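Local atomic coordinates of uncharacterized protein MG027 (PDB entry 1Q8C), a protein that is of unknown function but has an all-helical structure resembling NusB proteins, a family known for roles in transcription antitermination and RNA binding. Residues 13-18 with 124-129; 19-24 with 55-60; 110-113 with 117-120. One frame throughout, in Å; residues are numbered along the deposited sequence.

The three contacts lie close together in one helical domain, their centres 11 to 13 Å apart. Interactions 1 and 2 use successive turns of helix 14-28: residues 13-18 face helix 120-133, and residues 19-24 face helix 55-81. Interaction 3 closes the turn between helices 100-116 and 120-133. The joint between interactions 1 and 3 is a salt bridge, with Arg18 NE 2.8 Å from Glu112 OE2. Trp56 joins interactions 2 and 3, its CZ2 lying 3.3 Å from Glu112 OE1. No active site is known. A sodium ion bound at Lys58 O belongs to interaction 2; a different sodium ion lies about 8 Å from the side chain of Arg18 in interaction 1.

Interaction 1 of 3, residues 13-18 with 124-129; sequences TRTQRR and ISEALL
Thr15 and Arg18, one turn apart at the start of helix 14-28, both meet Glu126 of the facing helix. The first segment begins with Thr13, the N-cap residue, whose OG1 accepts the backbone N-H of Gln16 at 3.1 Å and so helps fix the first turn. At Thr15, OG1 stands beside its own backbone N, anti to the carbonyl carbon, and donates to Glu126 OE2 over 3.0 Å. It reaches that oxygen on the anti side, 26° out of the carboxylate plane. The same hydroxyl comes within 4.5 Å of Leu129 CD2, which lies at the margin of the contact. Further along, the extended Arg18 chain crosses that of Glu126 at about a right angle. Its CD packs 3.6 Å from Glu126 CG, and NH1 lies 3.4 Å from that same carbon. The main polar partner of Arg18 is Glu112 of helix 100-116, which takes NE in a salt bridge. The short helix axes approach to 10.6 Å at a crossing angle of -66°, a steep helix-helix crossing at a capped N terminus that is consistent with the NusB-like all-helical domain. The N-terminal turn of helix 14-28 thus meets helix 120-133 on one side, while Trp56 of helix 55-81 touches both Arg14 and Arg18.

Interaction 2 of 3, residues 19-24 with 55-60; sequences IAVVEF and EWQKLI. With NA (sodium ion), chain K.
Val21 packs against the aliphatic stem of Gln57, and the very next residue, Lys58, binds a sodium ion through its backbone carbonyl, an unusual neighbour for a contact made mostly of hydrocarbon. Lys58 O lies 2.8 Å from the sodium, which is also bound by a water O at 2.5 Å; Lys58 CB is directed away from helix 14-28. On the side facing that helix, CB of Gln57 is 4.1 Å from Val21 CG2, and the extended chain brings its end alongside Ala20. Val21 divides its branches between two partners. With CG1 anti to the backbone N (chi1 -179°), that methyl is directed to Ile60, where it meets CG2 at 3.8 Å, leaving CG2 of the valine for the glutamine. Ile60 also packs within its own helix, its CD1 lying 3.6 Å above the Trp56 ring plane and offset toward the rim. The short axes pass 10.3 Å apart, and Val21, Gln57 and Ile60 bridge the gap. Around the contact, Phe43 of helix 36-45 touches Gln57, and Ser111 of helix 100-116 touches Ile60. Packing largely through aliphatic groups between helices inclined at 36° is consistent with the all-helical, NusB-like fold.

Interaction 3 of 3, residues 110-113 with 117-120; sequences LSEQ and NTDK
Glu112 and Gln113, near the end of helix 100-116, meet Asn117 and Thr118 in the short connection between helices 100-116 and 120-133 of this NusB-like all-helical fold, with Asn117 at positive phi ending the first helix. The shortest contact is a hydrogen bond from Thr118 OG1 to Glu112 OE1, at 2.6 Å. The hydroxyl meets the carboxylate oxygen on its anti side, 28° out of the plane. Glu112 reaches it with a fully extended chain, CG anti to the backbone N, which brings the carboxylate to Thr118, two residues past the end of the helix. In the backbone, Asn117 N makes two weak bonds, to Gln113 O at 2.9 Å and to Glu112 O at 3.4 Å, and Asn117 CA adds a CH...O contact of 3.1 Å to Gln113 O. Asn117 is where the helical path is abandoned: its phi is 64°, in the left-handed region, and the chain bends so that Thr118 CB turns back toward the helix.

A second shell steadies the carboxylate. With Arg18 as the second partner of the group, both oxygens are engaged and its rotation is restrained; the nearby positive charge would probably stabilise the anionic form. Trp56 of helix 55-81 packs against Glu112, while Leu123 of helix 120-133 touches Glu112, Gln113 and Thr118. At the far end of the turn, Lys120 N donates to Asp119 OD1 at 2.7 Å, approaching from above the carboxylate plane, 35° out of it.

Interaction 1 of 3, residues 13-18 with 124-129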
# COMPACT_ATOMS: atom_id res chain seq x y z
N THR A 13 12.49 1.37 -12.04
CA THR A 13 13.09 1.33 -10.71
C THR A 13 12.07 0.66 -9.79
O THR A 13 10.89 0.64 -10.12
CB THR A 13 13.28 2.74 -10.25
OG1 THR A 13 12.03 3.42 -10.41
CG2 THR A 13 14.21 3.49 -11.17
N ARG A 14 12.52 0.13 -8.65
CA ARG A 14 11.60 -0.45 -7.67
C ARG A 14 10.53 0.57 -7.24
O ARG A 14 9.38 0.20 -6.99
CB ARG A 14 12.37 -0.99 -6.46
CG ARG A 14 12.91 -2.40 -6.64
CD ARG A 14 11.98 -3.40 -6.06
NE ARG A 14 12.36 -4.79 -6.30
CZ ARG A 14 12.97 -5.56 -5.41
NH1 ARG A 14 13.30 -5.08 -4.22
NH2 ARG A 14 13.23 -6.83 -5.71
N THR A 15 10.90 1.84 -7.16
CA THR A 15 9.96 2.91 -6.81
C THR A 15 8.83 3.02 -7.83
O THR A 15 7.66 3.06 -7.46
CB THR A 15 10.66 4.27 -6.67
OG1 THR A 15 11.67 4.21 -5.65
CG2 THR A 15 9.69 5.34 -6.17
N GLN A 16 9.19 3.07 -9.12
CA GLN A 16 8.19 3.11 -10.19
C GLN A 16 7.23 1.90 -10.13
O GLN A 16 6.04 2.03 -10.35
CB GLN A 16 8.88 3.18 -11.55
CG GLN A 16 9.56 4.53 -11.75
CD GLN A 16 10.28 4.63 -13.06
OE1 GLN A 16 9.94 5.48 -13.89
NE2 GLN A 16 11.29 3.78 -13.25
N ARG A 17 7.77 0.72 -9.80
CA ARG A 17 6.98 -0.50 -9.68
C ARG A 17 6.01 -0.46 -8.51
O ARG A 17 4.89 -0.95 -8.60
CB ARG A 17 7.90 -1.69 -9.47
CG ARG A 17 9.11 -1.60 -10.29
CD ARG A 17 9.53 -2.87 -10.81
NE ARG A 17 8.65 -3.25 -11.88
CZ ARG A 17 9.03 -3.87 -12.97
NH1 ARG A 17 10.29 -4.19 -13.13
NH2 ARG A 17 8.14 -4.21 -13.87
N ARG A 18 6.47 0.10 -7.40
CA ARG A 18 5.61 0.38 -6.27
C ARG A 18 4.49 1.35 -6.66
O ARG A 18 3.34 1.12 -6.31
CB ARG A 18 6.46 0.93 -5.12
CG ARG A 18 7.27 -0.12 -4.39
CD ARG A 18 8.03 0.43 -3.19
NE ARG A 18 8.89 -0.58 -2.59
CZ ARG A 18 10.20 -0.72 -2.82
NH1 ARG A 18 10.87 0.13 -3.60
NH2 ARG A 18 10.85 -1.74 -2.25
N ILE A 124 8.89 2.77 4.67
CA ILE A 124 8.46 4.11 5.05
C ILE A 124 9.06 5.16 4.12
O ILE A 124 8.33 5.98 3.57
CB ILE A 124 8.76 4.41 6.55
CG1 ILE A 124 7.82 3.60 7.46
CG2 ILE A 124 8.61 5.92 6.85
CD1 ILE A 124 8.22 3.59 8.94
N SER A 125 10.37 5.15 3.91
CA SER A 125 10.96 6.20 3.07
C SER A 125 10.30 6.15 1.71
O SER A 125 9.82 7.15 1.20
CB SER A 125 12.46 6.03 2.94
OG SER A 125 12.76 4.85 2.24
N GLU A 126 10.22 4.94 1.15
CA GLU A 126 9.59 4.75 -0.14
C GLU A 126 8.16 5.26 -0.16
O GLU A 126 7.72 5.84 -1.13
CB GLU A 126 9.59 3.27 -0.52
CG GLU A 126 10.12 3.04 -1.91
CD GLU A 126 11.60 3.06 -1.92
OE1 GLU A 126 12.16 2.41 -1.02
OE2 GLU A 126 12.21 3.72 -2.78
N ALA A 127 7.42 5.05 0.91
CA ALA A 127 6.02 5.45 0.96
C ALA A 127 5.90 6.97 0.90
O ALA A 127 5.00 7.51 0.27
CB ALA A 127 5.37 4.94 2.24
N LEU A 128 6.82 7.63 1.60
CA LEU A 128 6.82 9.08 1.70
C LEU A 128 7.25 9.67 0.37
O LEU A 128 6.81 10.74 -0.02
CB LEU A 128 7.75 9.54 2.83
CG LEU A 128 7.34 9.11 4.24
CD1 LEU A 128 8.20 9.79 5.31
CD2 LEU A 128 5.86 9.41 4.49
N LEU A 129 8.11 8.93 -0.31
CA LEU A 129 8.56 9.28 -1.64
C LEU A 129 7.41 9.21 -2.65
O LEU A 129 7.34 10.03 -3.57
CB LEU A 129 9.70 8.34 -2.07
CG LEU A 129 10.78 8.94 -2.96
CD1 LEU A 129 11.32 10.26 -2.40
CD2 LEU A 129 11.90 7.91 -3.13

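Interaction 2 of 3, residues 19-24 with 55-60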
# COMPACT_ATOMS: atom_id res chain seq x y z
N ILE A 19 4.80 2.42 -7.38
CA ILE A 19 3.78 3.39 -7.83
C ILE A 19 2.69 2.69 -8.65
O ILE A 19 1.50 2.94 -8.46
CB ILE A 19 4.44 4.58 -8.58
CG1 ILE A 19 5.22 5.47 -7.60
CG2 ILE A 19 3.39 5.41 -9.29
CD1 ILE A 19 6.15 6.53 -8.24
N ALA A 20 3.09 1.76 -9.52
CA ALA A 20 2.14 0.99 -10.32
C ALA A 20 1.15 0.17 -9.46
O ALA A 20 -0.01 0.05 -9.80
CB ALA A 20 2.88 0.09 -11.33
N VAL A 21 1.61 -0.39 -8.35
CA VAL A 21 0.74 -1.14 -7.47
C VAL A 21 -0.21 -0.18 -6.73
O VAL A 21 -1.43 -0.40 -6.66
CB VAL A 21 1.58 -1.97 -6.50
CG1 VAL A 21 0.71 -2.78 -5.59
CG2 VAL A 21 2.50 -2.91 -7.32
N VAL A 22 0.34 0.91 -6.23
CA VAL A 22 -0.45 1.92 -5.53
C VAL A 22 -1.61 2.43 -6.40
O VAL A 22 -2.76 2.52 -5.95
CB VAL A 22 0.44 3.10 -5.12
CG1 VAL A 22 -0.41 4.30 -4.69
CG2 VAL A 22 1.37 2.69 -3.97
N GLU A 23 -1.31 2.78 -7.64
CA GLU A 23 -2.33 3.32 -8.53
C GLU A 23 -3.40 2.26 -8.78
O GLU A 23 -4.58 2.57 -8.81
CB GLU A 23 -1.72 3.79 -9.86
CG GLU A 23 -1.97 5.26 -10.20
CD GLU A 23 -3.28 5.83 -9.66
OE1 GLU A 23 -4.25 5.95 -10.45
OE2 GLU A 23 -3.35 6.18 -8.43
N PHE A 24 -2.97 1.01 -8.91
CA PHE A 24 -3.89 -0.11 -9.10
C PHE A 24 -4.85 -0.27 -7.91
O PHE A 24 -6.07 -0.30 -8.07
CB PHE A 24 -3.07 -1.39 -9.30
CG PHE A 24 -3.90 -2.61 -9.41
CD1 PHE A 24 -4.70 -2.84 -10.50
CD2 PHE A 24 -3.85 -3.57 -8.40
CE1 PHE A 24 -5.48 -4.01 -10.58
CE2 PHE A 24 -4.59 -4.72 -8.47
CZ PHE A 24 -5.42 -4.94 -9.56
N GLU A 55 6.80 -10.36 -11.81
CA GLU A 55 6.36 -11.25 -10.74
C GLU A 55 6.52 -10.59 -9.35
O GLU A 55 5.71 -10.83 -8.48
CB GLU A 55 7.07 -12.60 -10.82
CG GLU A 55 6.67 -13.46 -12.05
CD GLU A 55 5.18 -13.82 -12.08
OE1 GLU A 55 4.67 -14.16 -13.17
OE2 GLU A 55 4.51 -13.75 -11.02
N TRP A 56 7.52 -9.73 -9.16
CA TRP A 56 7.70 -9.03 -7.88
C TRP A 56 6.41 -8.24 -7.51
O TRP A 56 5.91 -8.34 -6.41
CB TRP A 56 8.94 -8.12 -7.93
CG TRP A 56 9.32 -7.50 -6.61
CD1 TRP A 56 10.00 -8.10 -5.59
CD2 TRP A 56 9.02 -6.16 -6.15
NE1 TRP A 56 10.14 -7.23 -4.54
CE2 TRP A 56 9.55 -6.03 -4.85
CE3 TRP A 56 8.35 -5.06 -6.70
CZ2 TRP A 56 9.44 -4.87 -4.11
CZ3 TRP A 56 8.24 -3.89 -5.95
CH2 TRP A 56 8.78 -3.81 -4.68
N GLN A 57 5.88 -7.48 -8.45
CA GLN A 57 4.67 -6.67 -8.26
C GLN A 57 3.40 -7.54 -8.09
O GLN A 57 2.51 -7.22 -7.30
CB GLN A 57 4.47 -5.76 -9.49
CG GLN A 57 5.46 -4.62 -9.62
CD GLN A 57 5.33 -3.90 -10.93
OE1 GLN A 57 4.99 -2.73 -10.97
NE2 GLN A 57 5.60 -4.59 -12.01
N LYS A 58 3.32 -8.62 -8.86
CA LYS A 58 2.21 -9.57 -8.81
C LYS A 58 2.14 -10.28 -7.47
O LYS A 58 1.05 -10.70 -7.05
CB LYS A 58 2.38 -10.62 -9.94
CG LYS A 58 1.98 -10.11 -11.34
CD LYS A 58 2.56 -11.00 -12.48
CE LYS A 58 2.32 -10.38 -13.85
NZ LYS A 58 2.69 -11.27 -15.02
N LEU A 59 3.27 -10.42 -6.80
CA LEU A 59 3.27 -11.07 -5.48
C LEU A 59 2.72 -10.10 -4.43
O LEU A 59 2.05 -10.52 -3.50
CB LEU A 59 4.66 -11.56 -5.09
CG LEU A 59 5.03 -13.00 -4.66
CD1 LEU A 59 5.72 -12.97 -3.28
CD2 LEU A 59 3.89 -14.05 -4.71
N ILE A 60 2.99 -8.80 -4.59
CA ILE A 60 2.43 -7.77 -3.70
C ILE A 60 0.90 -7.73 -3.84
O ILE A 60 0.18 -7.69 -2.85
CB ILE A 60 3.04 -6.35 -4.01
CG1 ILE A 60 4.53 -6.34 -3.68
CG2 ILE A 60 2.32 -5.22 -3.21
CD1 ILE A 60 5.31 -5.10 -4.17
NA NA K . -1.21 -11.18 -8.55
O HOH W 1 -1.58 -10.75 -10.97

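Interaction 3 of 3, residues 110-113 with 117-120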
# COMPACT_ATOMS: atom_id res chain seq x y z
N LEU A 110 1.88 -2.58 3.54
CA LEU A 110 1.43 -3.77 4.25
C LEU A 110 1.52 -5.00 3.36
O LEU A 110 1.95 -6.06 3.79
CB LEU A 110 -0.03 -3.62 4.69
CG LEU A 110 -0.34 -2.51 5.70
CD1 LEU A 110 -1.83 -2.39 5.99
CD2 LEU A 110 0.37 -2.83 6.97
N SER A 111 1.09 -4.84 2.11
CA SER A 111 1.06 -5.93 1.16
C SER A 111 2.47 -6.36 0.84
O SER A 111 2.72 -7.55 0.69
CB SER A 111 0.34 -5.52 -0.13
OG SER A 111 -0.98 -5.09 0.13
N GLU A 112 3.38 -5.39 0.78
CA GLU A 112 4.75 -5.65 0.38
C GLU A 112 5.54 -6.28 1.51
O GLU A 112 6.37 -7.15 1.29
CB GLU A 112 5.46 -4.37 -0.10
CG GLU A 112 6.93 -4.65 -0.39
CD GLU A 112 7.73 -3.48 -0.96
OE1 GLU A 112 8.97 -3.66 -1.05
OE2 GLU A 112 7.15 -2.42 -1.31
N GLN A 113 5.31 -5.82 2.73
CA GLN A 113 6.01 -6.43 3.84
C GLN A 113 5.58 -7.87 3.97
O GLN A 113 6.38 -8.73 4.33
CB GLN A 113 5.76 -5.69 5.14
CG GLN A 113 6.62 -6.26 6.24
CD GLN A 113 6.74 -5.35 7.44
OE1 GLN A 113 7.81 -4.87 7.74
NE2 GLN A 113 5.64 -5.15 8.14
N ASN A 117 8.73 -9.17 2.66
CA ASN A 117 9.41 -9.00 3.95
C ASN A 117 10.38 -7.82 3.91
O ASN A 117 11.40 -7.83 4.58
CB ASN A 117 10.11 -10.30 4.37
CG ASN A 117 9.12 -11.43 4.66
OD1 ASN A 117 9.15 -12.48 4.01
ND2 ASN A 117 8.26 -11.22 5.64
N THR A 118 10.04 -6.81 3.11
CA THR A 118 10.86 -5.62 3.01
C THR A 118 10.99 -5.00 4.39
O THR A 118 10.03 -5.02 5.13
CB THR A 118 10.18 -4.62 2.07
OG1 THR A 118 10.02 -5.22 0.78
CG2 THR A 118 11.07 -3.43 1.83
N ASP A 119 12.15 -4.43 4.75
CA ASP A 119 12.30 -3.88 6.09
C ASP A 119 11.56 -2.56 6.25
O ASP A 119 11.32 -1.83 5.30
CB ASP A 119 13.78 -3.70 6.48
CG ASP A 119 14.00 -3.72 8.01
OD1 ASP A 119 13.01 -3.79 8.79
OD2 ASP A 119 15.14 -3.68 8.53
N LYS A 120 11.18 -2.27 7.50
CA LYS A 120 10.42 -1.08 7.83
C LYS A 120 10.99 0.27 7.33
O LYS A 120 10.25 1.06 6.75
CB LYS A 120 10.18 -1.01 9.34
CG LYS A 120 9.10 -0.03 9.74
CD LYS A 120 8.70 -0.17 11.22
CE LYS A 120 9.29 0.91 12.08
NZ LYS A 120 9.12 0.65 13.55